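Local coordinates for type II secretion ATPase XpsE (Xanthomonas campestris, PDB 2D28), which belongs to the bacterial type II secretion ATPases and is seen here as its N-terminal domain, a mixed alpha-beta structure of the GspE_N-like clan, at residues 108-113 with 130-135; 49-54 with 136-141. The protein carries 1 engineered substitution. All coordinates share one frame; numbering follows the deposited sequence.

How the contacts relate
Contact 1 lies in the buried sheet near the middle of the chain, and contact 2 lies closer to the surface, where the starts of two helices meet; their centres are about 12 Å apart. Strand 130-134 leads through Gly135 and Leu136 into helix 137-147, so one continuous run of chain serves both, and contact 1 is nested within the loop that contact 2 closes. Asp112, in the turn after strand 105-110, ties them together. Its OD1 forms a salt bridge of 2.7 Å with Arg137 NH1, and a probable hydrogen bond of 2.8 Å with His54 NE2. Ile140 adds a packing contact, its CD1 lying 3.4 Å from Ala111 N, just past the end of strand 105-110.

Contact 1 of 2, residues 108-113 with 130-135; sequences LWIADP and LLLHVG
Four backbone hydrogen bonds, alternating in direction, join strand 105-110 to the chain's last strand, 130-134, and to Gly135 just after it. Leu108 gives its N-H to Leu131 O at 2.9 Å, almost straight at 174°, and its O accepts from His133 N. Ile110 repeats the pattern: its N donates to His133 O at 2.8 Å, while Gly135 N reaches Ile110 O from above the carbonyl plane in a longer bond of 3.1 Å. Each thus grips both neighbours of its partner, the parallel ladder expected of a beta-alpha-beta unit, here with helix 116-126 as the crossover. Beyond the ladder, a water donates to Ala111 O and Gly135 O. On one face Leu108 and Leu132 run side by side, CD2 to CD2 at 3.9 Å, and branched Ile110 lays CG2 near the same methyl of Leu132. The compact Pro113 ring crosses Val134 at about a right angle, CG to CG2 3.9 Å apart. On the Trp109 and His133 face, the indole turns its edge to His133 O and Val134 O. NE1 comes 3.1 Å from Gly135 CA, an approach permitted because glycine has no beta carbon; tryptophan suits the place because its ring N-H also binds Val67 O.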
ATOM      1  N   LEU A 108      -0.312   5.891   8.599  1.00 11.79           N
ATOM      2  CA  LEU A 108      -1.047   4.873   7.860  1.00 11.79           C
ATOM      3  C   LEU A 108      -0.094   3.986   7.123  1.00 12.45           C
ATOM      4  O   LEU A 108       0.627   4.422   6.211  1.00 11.52           O
ATOM      5  CB  LEU A 108      -2.015   5.550   6.888  1.00 10.81           C
ATOM      6  CG  LEU A 108      -2.987   4.633   6.157  1.00 10.09           C
ATOM      7  CD1 LEU A 108      -4.063   4.274   7.152  1.00 12.41           C
ATOM      8  CD2 LEU A 108      -3.615   5.229   4.876  1.00 14.20           C
ATOM      9  N   TRP A 109      -0.143   2.717   7.466  1.00 11.02           N
ATOM     10  CA  TRP A 109       0.586   1.688   6.789  1.00  9.97           C
ATOM     11  C   TRP A 109      -0.203   1.275   5.538  1.00 11.81           C
ATOM     12  O   TRP A 109      -1.389   0.859   5.649  1.00 11.11           O
ATOM     13  CB  TRP A 109       0.717   0.525   7.761  1.00 10.18           C
ATOM     14  CG  TRP A 109       1.874  -0.352   7.623  1.00 14.11           C
ATOM     15  CD1 TRP A 109       3.016  -0.129   6.851  1.00 17.48           C
ATOM     16  CD2 TRP A 109       2.074  -1.633   8.240  1.00 15.12           C
ATOM     17  NE1 TRP A 109       3.873  -1.180   6.987  1.00 14.60           N
ATOM     18  CE2 TRP A 109       3.320  -2.112   7.825  1.00 16.01           C
ATOM     19  CE3 TRP A 109       1.279  -2.467   9.031  1.00 18.61           C
ATOM     20  CZ2 TRP A 109       3.813  -3.358   8.214  1.00 17.91           C
ATOM     21  CZ3 TRP A 109       1.795  -3.690   9.437  1.00 20.03           C
ATOM     22  CH2 TRP A 109       3.033  -4.128   9.000  1.00 17.42           C
ATOM     23  N   ILE A 110       0.432   1.306   4.364  1.00  9.98           N
ATOM     24  CA  ILE A 110      -0.330   1.161   3.134  1.00 10.87           C
ATOM     25  C   ILE A 110       0.402   0.287   2.148  1.00  9.45           C
ATOM     26  O   ILE A 110       1.675   0.431   1.985  1.00  9.38           O
ATOM     27  CB  ILE A 110      -0.658   2.612   2.572  1.00 10.58           C
ATOM     28  CG1 ILE A 110      -1.497   2.574   1.328  1.00 12.16           C
ATOM     29  CG2 ILE A 110       0.658   3.382   2.329  1.00 12.69           C
ATOM     30  CD1 ILE A 110      -2.153   3.844   0.975  1.00 12.15           C
ATOM     31  N   ALA A 111      -0.324  -0.644   1.530  1.00  8.40           N
ATOM     32  CA  ALA A 111       0.270  -1.540   0.509  1.00  9.46           C
ATOM     33  C   ALA A 111       0.468  -0.911  -0.851  1.00  9.96           C
ATOM     34  O   ALA A 111       1.499  -1.189  -1.552  1.00 10.14           O
ATOM     35  CB  ALA A 111      -0.494  -2.895   0.387  1.00 10.10           C
ATOM     36  N   ASP A 112      -0.508  -0.071  -1.214  1.00 10.29           N
ATOM     37  CA  ASP A 112      -0.617   0.515  -2.533  1.00 10.97           C
ATOM     38  C   ASP A 112      -0.646   2.040  -2.466  1.00 10.83           C
ATOM     39  O   ASP A 112      -1.646   2.671  -2.761  1.00 11.56           O
ATOM     40  CB  ASP A 112      -1.824  -0.029  -3.272  1.00 11.32           C
ATOM     41  CG  ASP A 112      -1.801  -1.544  -3.436  1.00 15.72           C
ATOM     42  OD1 ASP A 112      -0.714  -2.161  -3.665  1.00 14.46           O
ATOM     43  OD2 ASP A 112      -2.852  -2.197  -3.377  1.00 15.33           O
ATOM     44  N   PRO A 113       0.482   2.646  -2.162  1.00 10.53           N
ATOM     45  CA  PRO A 113       0.547   4.120  -1.993  1.00  9.14           C
ATOM     46  C   PRO A 113       0.419   4.971  -3.236  1.00 10.82           C
ATOM     47  O   PRO A 113       0.323   6.191  -3.086  1.00 12.47           O
ATOM     48  CB  PRO A 113       1.888   4.314  -1.308  1.00 10.82           C
ATOM     49  CG  PRO A 113       2.710   3.208  -1.835  1.00 10.13           C
ATOM     50  CD  PRO A 113       1.784   2.020  -1.884  1.00 10.03           C
ATOM     51  N   LEU A 130      -2.496  12.616   6.901  1.00 12.21           N
ATOM     52  CA  LEU A 130      -1.861  11.308   6.899  1.00 10.93           C
ATOM     53  C   LEU A 130      -0.361  11.425   6.770  1.00 10.43           C
ATOM     54  O   LEU A 130       0.134  12.343   6.080  1.00 11.32           O
ATOM     55  CB  LEU A 130      -2.351  10.490   5.682  1.00 11.53           C
ATOM     56  CG  LEU A 130      -3.913  10.413   5.524  1.00 11.28           C
ATOM     57  CD1 LEU A 130      -4.300   9.508   4.385  1.00 11.70           C
ATOM     58  CD2 LEU A 130      -4.595   9.874   6.767  1.00 10.85           C
ATOM     59  N   LEU A 131       0.330  10.444   7.350  1.00 10.25           N
ATOM     60  CA  LEU A 131       1.721  10.157   7.030  1.00 12.44           C
ATOM     61  C   LEU A 131       1.742   8.714   6.543  1.00 11.65           C
ATOM     62  O   LEU A 131       1.381   7.813   7.258  1.00 10.44           O
ATOM     63  CB  LEU A 131       2.623  10.338   8.258  1.00 12.90           C
ATOM     64  CG  LEU A 131       4.136  10.501   8.082  1.00 15.58           C
ATOM     65  CD1 LEU A 131       4.499  11.773   7.319  1.00 13.34           C
ATOM     66  CD2 LEU A 131       4.783  10.513   9.442  1.00 19.36           C
ATOM     67  N   LEU A 132       2.120   8.525   5.280  1.00 11.09           N
ATOM     68  CA  LEU A 132       2.088   7.243   4.645  1.00 10.92           C
ATOM     69  C   LEU A 132       3.368   6.451   4.866  1.00 11.82           C
ATOM     70  O   LEU A 132       4.448   6.969   4.743  1.00 11.35           O
ATOM     71  CB  LEU A 132       1.849   7.378   3.148  1.00 11.00           C
ATOM     72  CG  LEU A 132       0.483   8.017   2.778  1.00 11.04           C
ATOM     73  CD1 LEU A 132       0.408   8.171   1.251  1.00 12.91           C
ATOM     74  CD2 LEU A 132      -0.629   7.177   3.400  1.00 11.19           C
ATOM     75  N   HIS A 133       3.212   5.167   5.205  1.00 12.22           N
ATOM     76  CA  HIS A 133       4.331   4.250   5.355  1.00 10.96           C
ATOM     77  C   HIS A 133       4.048   2.990   4.569  1.00 11.12           C
ATOM     78  O   HIS A 133       2.952   2.387   4.719  1.00 10.17           O
ATOM     79  CB  HIS A 133       4.461   3.868   6.821  1.00 10.98           C
ATOM     80  CG  HIS A 133       4.637   5.027   7.757  1.00  8.97           C
ATOM     81  ND1 HIS A 133       3.639   5.483   8.576  1.00 16.34           N
ATOM     82  CD2 HIS A 133       5.734   5.729   8.100  1.00  2.02           C
ATOM     83  CE1 HIS A 133       4.094   6.503   9.299  1.00 13.27           C
ATOM     84  NE2 HIS A 133       5.354   6.699   8.986  1.00 14.16           N
ATOM     85  N   VAL A 134       4.952   2.605   3.693  1.00 10.28           N
ATOM     86  CA  VAL A 134       4.702   1.463   2.817  1.00 11.59           C
ATOM     87  C   VAL A 134       5.019   0.164   3.614  1.00 11.99           C
ATOM     88  O   VAL A 134       6.020   0.054   4.363  1.00 12.66           O
ATOM     89  CB  VAL A 134       5.550   1.524   1.519  1.00 10.77           C
ATOM     90  CG1 VAL A 134       5.223   0.366   0.541  1.00 12.55           C
ATOM     91  CG2 VAL A 134       5.486   2.951   0.855  1.00 13.25           C
ATOM     92  N   GLY A 135       4.150  -0.791   3.471  1.00 12.08           N
ATOM     93  CA  GLY A 135       4.311  -2.118   4.067  1.00 10.93           C
ATOM     94  C   GLY A 135       3.930  -3.214   3.082  1.00 10.15           C
ATOM     95  O   GLY A 135       3.209  -3.021   2.086  1.00 10.01           O
TER
HETATM   96  O   HOH W   1       3.298  -3.035  -0.673  1.00 16.69           O

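Contact 2 of 2, residues 49-54 with 136-141; sequences VSERDH and LRSEID
Leu136 covers one face of the Arg52 guanidinium, CD1 lying above the plane toward its rim and CD2 3.8 Å from NH1; the long aliphatic arm of arginine, bent at chi3, lets its charged end fold over the leucine. The Arg137 guanidinium instead meets the His54 ring edge to edge, NH1 3.2 Å from CD2, with the two planes 23° apart; Arg137 NH1 and His54 NE2 both turn to Asp112 OD1. Glu51 supplies the polar link: its chain, extended beyond CG (chi2 -166°), carries the carboxylate to the first turn of helix 137-147. Ser138 holds both oxygens: OG donates along the syn lone pair of Glu51 OE2 at 2.6 Å, and Ser138 N reaches Glu51 OE1 at 2.9 Å from above the carboxylate plane. Serine suits this place because its short hydroxyl, beside the backbone N, reaches the second oxygen of the carboxylate that the N-H already holds. A water accepts from Arg137 N and donates to Glu51 O. The amino-terminal end of helix 137-147 probably helps to stabilise the charge of Glu51. Ser50, just before helix 51-62, is its N-cap, OG accepting from Asp53 N. Two helix N-termini thus meet, joining helix 51-62 to the helix after the sheet's last strand.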
ATOM      1  N   VAL A  49       5.333 -10.452  -9.493  1.00 18.06           N
ATOM      2  CA  VAL A  49       6.097  -9.452  -8.715  1.00 16.51           C
ATOM      3  C   VAL A  49       5.887  -9.845  -7.276  1.00 15.58           C
ATOM      4  O   VAL A  49       4.766 -10.009  -6.825  1.00 15.04           O
ATOM      5  CB  VAL A  49       5.590  -7.999  -8.976  1.00 17.26           C
ATOM      6  CG1 VAL A  49       6.188  -6.968  -8.028  1.00 17.37           C
ATOM      7  CG2 VAL A  49       5.897  -7.655 -10.380  1.00 18.00           C
ATOM      8  N   SER A  50       6.960 -10.048  -6.539  1.00 12.93           N
ATOM      9  CA  SER A  50       6.832 -10.340  -5.103  1.00 14.15           C
ATOM     10  C   SER A  50       6.286  -9.157  -4.298  1.00 14.36           C
ATOM     11  O   SER A  50       6.455  -7.987  -4.693  1.00 14.78           O
ATOM     12  CB  SER A  50       8.182 -10.774  -4.496  1.00 13.48           C
ATOM     13  OG  SER A  50       9.077  -9.665  -4.316  1.00 12.19           O
ATOM     14  N   GLU A  51       5.636  -9.470  -3.169  1.00 13.63           N
ATOM     15  CA  GLU A  51       5.187  -8.418  -2.267  1.00 13.69           C
ATOM     16  C   GLU A  51       6.299  -7.526  -1.825  1.00 13.49           C
ATOM     17  O   GLU A  51       6.144  -6.303  -1.775  1.00 13.49           O
ATOM     18  CB  GLU A  51       4.527  -9.019  -1.029  1.00 14.39           C
ATOM     19  CG  GLU A  51       3.165  -9.603  -1.330  1.00 18.43           C
ATOM     20  CD  GLU A  51       2.359  -9.906  -0.039  1.00 22.14           C
ATOM     21  OE1 GLU A  51       2.852  -9.596   1.086  1.00 16.40           O
ATOM     22  OE2 GLU A  51       1.213 -10.438  -0.172  1.00 24.87           O
ATOM     23  N   ARG A  52       7.473  -8.106  -1.533  1.00 12.49           N
ATOM     24  CA  ARG A  52       8.608  -7.305  -1.177  1.00 10.52           C
ATOM     25  C   ARG A  52       9.054  -6.303  -2.251  1.00 11.02           C
ATOM     26  O   ARG A  52       9.284  -5.123  -1.950  1.00  9.80           O
ATOM     27  CB  ARG A  52       9.787  -8.168  -0.718  1.00 11.48           C
ATOM     28  CG  ARG A  52      10.975  -7.315  -0.306  1.00 11.94           C
ATOM     29  CD  ARG A  52      12.062  -8.072   0.505  1.00 14.77           C
ATOM     30  NE  ARG A  52      11.465  -8.446   1.759  1.00 14.76           N
ATOM     31  CZ  ARG A  52      11.331  -7.616   2.801  1.00 17.03           C
ATOM     32  NH1 ARG A  52      10.725  -8.048   3.867  1.00 17.65           N
ATOM     33  NH2 ARG A  52      11.764  -6.381   2.781  1.00 19.29           N
ATOM     34  N   ASP A  53       9.144  -6.751  -3.498  1.00 11.44           N
ATOM     35  CA  ASP A  53       9.588  -5.911  -4.589  1.00 11.77           C
ATOM     36  C   ASP A  53       8.506  -4.889  -4.955  1.00 12.11           C
ATOM     37  O   ASP A  53       8.850  -3.788  -5.369  1.00 12.00           O
ATOM     38  CB  ASP A  53       9.871  -6.712  -5.837  1.00 11.22           C
ATOM     39  CG  ASP A  53      11.231  -7.464  -5.786  1.00 17.03           C
ATOM     40  OD1 ASP A  53      12.123  -7.056  -5.051  1.00 15.28           O
ATOM     41  OD2 ASP A  53      11.414  -8.487  -6.465  1.00 12.15           O
ATOM     42  N   HIS A  54       7.239  -5.264  -4.801  1.00 12.24           N
ATOM     43  CA  HIS A  54       6.141  -4.299  -4.925  1.00 12.24           C
ATOM     44  C   HIS A  54       6.325  -3.150  -3.928  1.00 11.34           C
ATOM     45  O   HIS A  54       6.446  -1.949  -4.329  1.00 12.94           O
ATOM     46  CB  HIS A  54       4.768  -4.957  -4.800  1.00 12.54           C
ATOM     47  CG  HIS A  54       3.649  -3.952  -4.822  1.00 23.04           C
ATOM     48  ND1 HIS A  54       3.877  -2.615  -5.026  1.00 43.58           N
ATOM     49  CD2 HIS A  54       2.320  -4.065  -4.674  1.00 38.34           C
ATOM     50  CE1 HIS A  54       2.732  -1.954  -4.985  1.00 42.22           C
ATOM     51  NE2 HIS A  54       1.777  -2.803  -4.726  1.00 29.78           N
ATOM     52  N   LEU A 136       4.524  -4.379   3.305  1.00 10.56           N
ATOM     53  CA  LEU A 136       4.269  -5.542   2.510  1.00 10.55           C
ATOM     54  C   LEU A 136       2.763  -5.932   2.819  1.00 11.47           C
ATOM     55  O   LEU A 136       2.247  -5.822   3.969  1.00 10.81           O
ATOM     56  CB  LEU A 136       5.230  -6.708   2.845  1.00 12.01           C
ATOM     57  CG  LEU A 136       6.589  -6.788   2.110  1.00 12.83           C
ATOM     58  CD1 LEU A 136       7.519  -5.660   2.551  1.00 14.81           C
ATOM     59  CD2 LEU A 136       7.199  -8.173   2.468  1.00 17.81           C
ATOM     60  N   ARG A 137       2.082  -6.205   1.735  1.00 10.84           N
ATOM     61  CA  ARG A 137       0.664  -6.450   1.729  1.00 12.27           C
ATOM     62  C   ARG A 137       0.248  -7.428   2.837  1.00 13.91           C
ATOM     63  O   ARG A 137      -0.703  -7.174   3.583  1.00 11.41           O
ATOM     64  CB  ARG A 137       0.238  -6.978   0.365  1.00 12.35           C
ATOM     65  CG  ARG A 137      -1.338  -7.007   0.146  1.00 14.79           C
ATOM     66  CD  ARG A 137      -1.754  -7.495  -1.266  1.00 19.72           C
ATOM     67  NE  ARG A 137      -0.998  -6.691  -2.218  1.00 19.03           N
ATOM     68  CZ  ARG A 137      -1.306  -5.454  -2.559  1.00 18.87           C
ATOM     69  NH1 ARG A 137      -0.446  -4.795  -3.283  1.00 18.31           N
ATOM     70  NH2 ARG A 137      -2.479  -4.901  -2.208  1.00 18.17           N
ATOM     71  N   SER A 138       0.920  -8.568   2.921  1.00 15.18           N
ATOM     72  CA  SER A 138       0.463  -9.609   3.831  1.00 15.30           C
ATOM     73  C   SER A 138       0.780  -9.234   5.237  1.00 14.09           C
ATOM     74  O   SER A 138       0.129  -9.725   6.199  1.00 14.08           O
ATOM     75  CB  SER A 138       1.173 -10.936   3.485  1.00 18.58           C
ATOM     76  OG  SER A 138       0.653 -11.321   2.213  1.00 23.09           O
ATOM     77  N   GLU A 139       1.843  -8.441   5.432  1.00 14.34           N
ATOM     78  CA  GLU A 139       2.169  -7.965   6.772  1.00 13.06           C
ATOM     79  C   GLU A 139       1.101  -7.019   7.318  1.00 12.67           C
ATOM     80  O   GLU A 139       0.779  -7.046   8.508  1.00 12.39           O
ATOM     81  CB  GLU A 139       3.544  -7.288   6.801  1.00 14.06           C
ATOM     82  CG  GLU A 139       4.650  -8.290   6.510  1.00 15.39           C
ATOM     83  CD  GLU A 139       6.051  -7.681   6.512  1.00 18.11           C
ATOM     84  OE1 GLU A 139       6.236  -6.589   7.025  1.00 16.69           O
ATOM     85  OE2 GLU A 139       6.929  -8.372   5.998  1.00 17.27           O
ATOM     86  N   ILE A 140       0.622  -6.129   6.463  1.00 12.91           N
ATOM     87  CA  ILE A 140      -0.511  -5.251   6.783  1.00 12.20           C
ATOM     88  C   ILE A 140      -1.758  -6.099   7.080  1.00 13.87           C
ATOM     89  O   ILE A 140      -2.451  -5.859   8.084  1.00 13.07           O
ATOM     90  CB  ILE A 140      -0.779  -4.268   5.621  1.00 13.46           C
ATOM     91  CG1 ILE A 140       0.399  -3.330   5.468  1.00 10.19           C
ATOM     92  CG2 ILE A 140      -2.075  -3.491   5.857  1.00 14.40           C
ATOM     93  CD1 ILE A 140       0.320  -2.393   4.321  1.00  9.45           C
ATOM     94  N   ASP A 141      -2.057  -7.065   6.213  1.00 14.50           N
ATOM     95  CA  ASP A 141      -3.242  -7.923   6.450  1.00 16.51           C
ATOM     96  C   ASP A 141      -3.192  -8.635   7.797  1.00 17.64           C
ATOM     97  O   ASP A 141      -4.167  -8.651   8.518  1.00 17.28           O
ATOM     98  CB  ASP A 141      -3.344  -8.955   5.365  1.00 16.57           C
ATOM     99  CG  ASP A 141      -3.682  -8.337   4.055  1.00 14.89           C
ATOM    100  OD1 ASP A 141      -4.127  -7.154   3.970  1.00 17.44           O
ATOM    101  OD2 ASP A 141      -3.495  -8.976   3.045  1.00 16.96           O
TER
HETATM  102  O   HOH W   2       3.437  -5.571  -0.996  1.00 13.89           O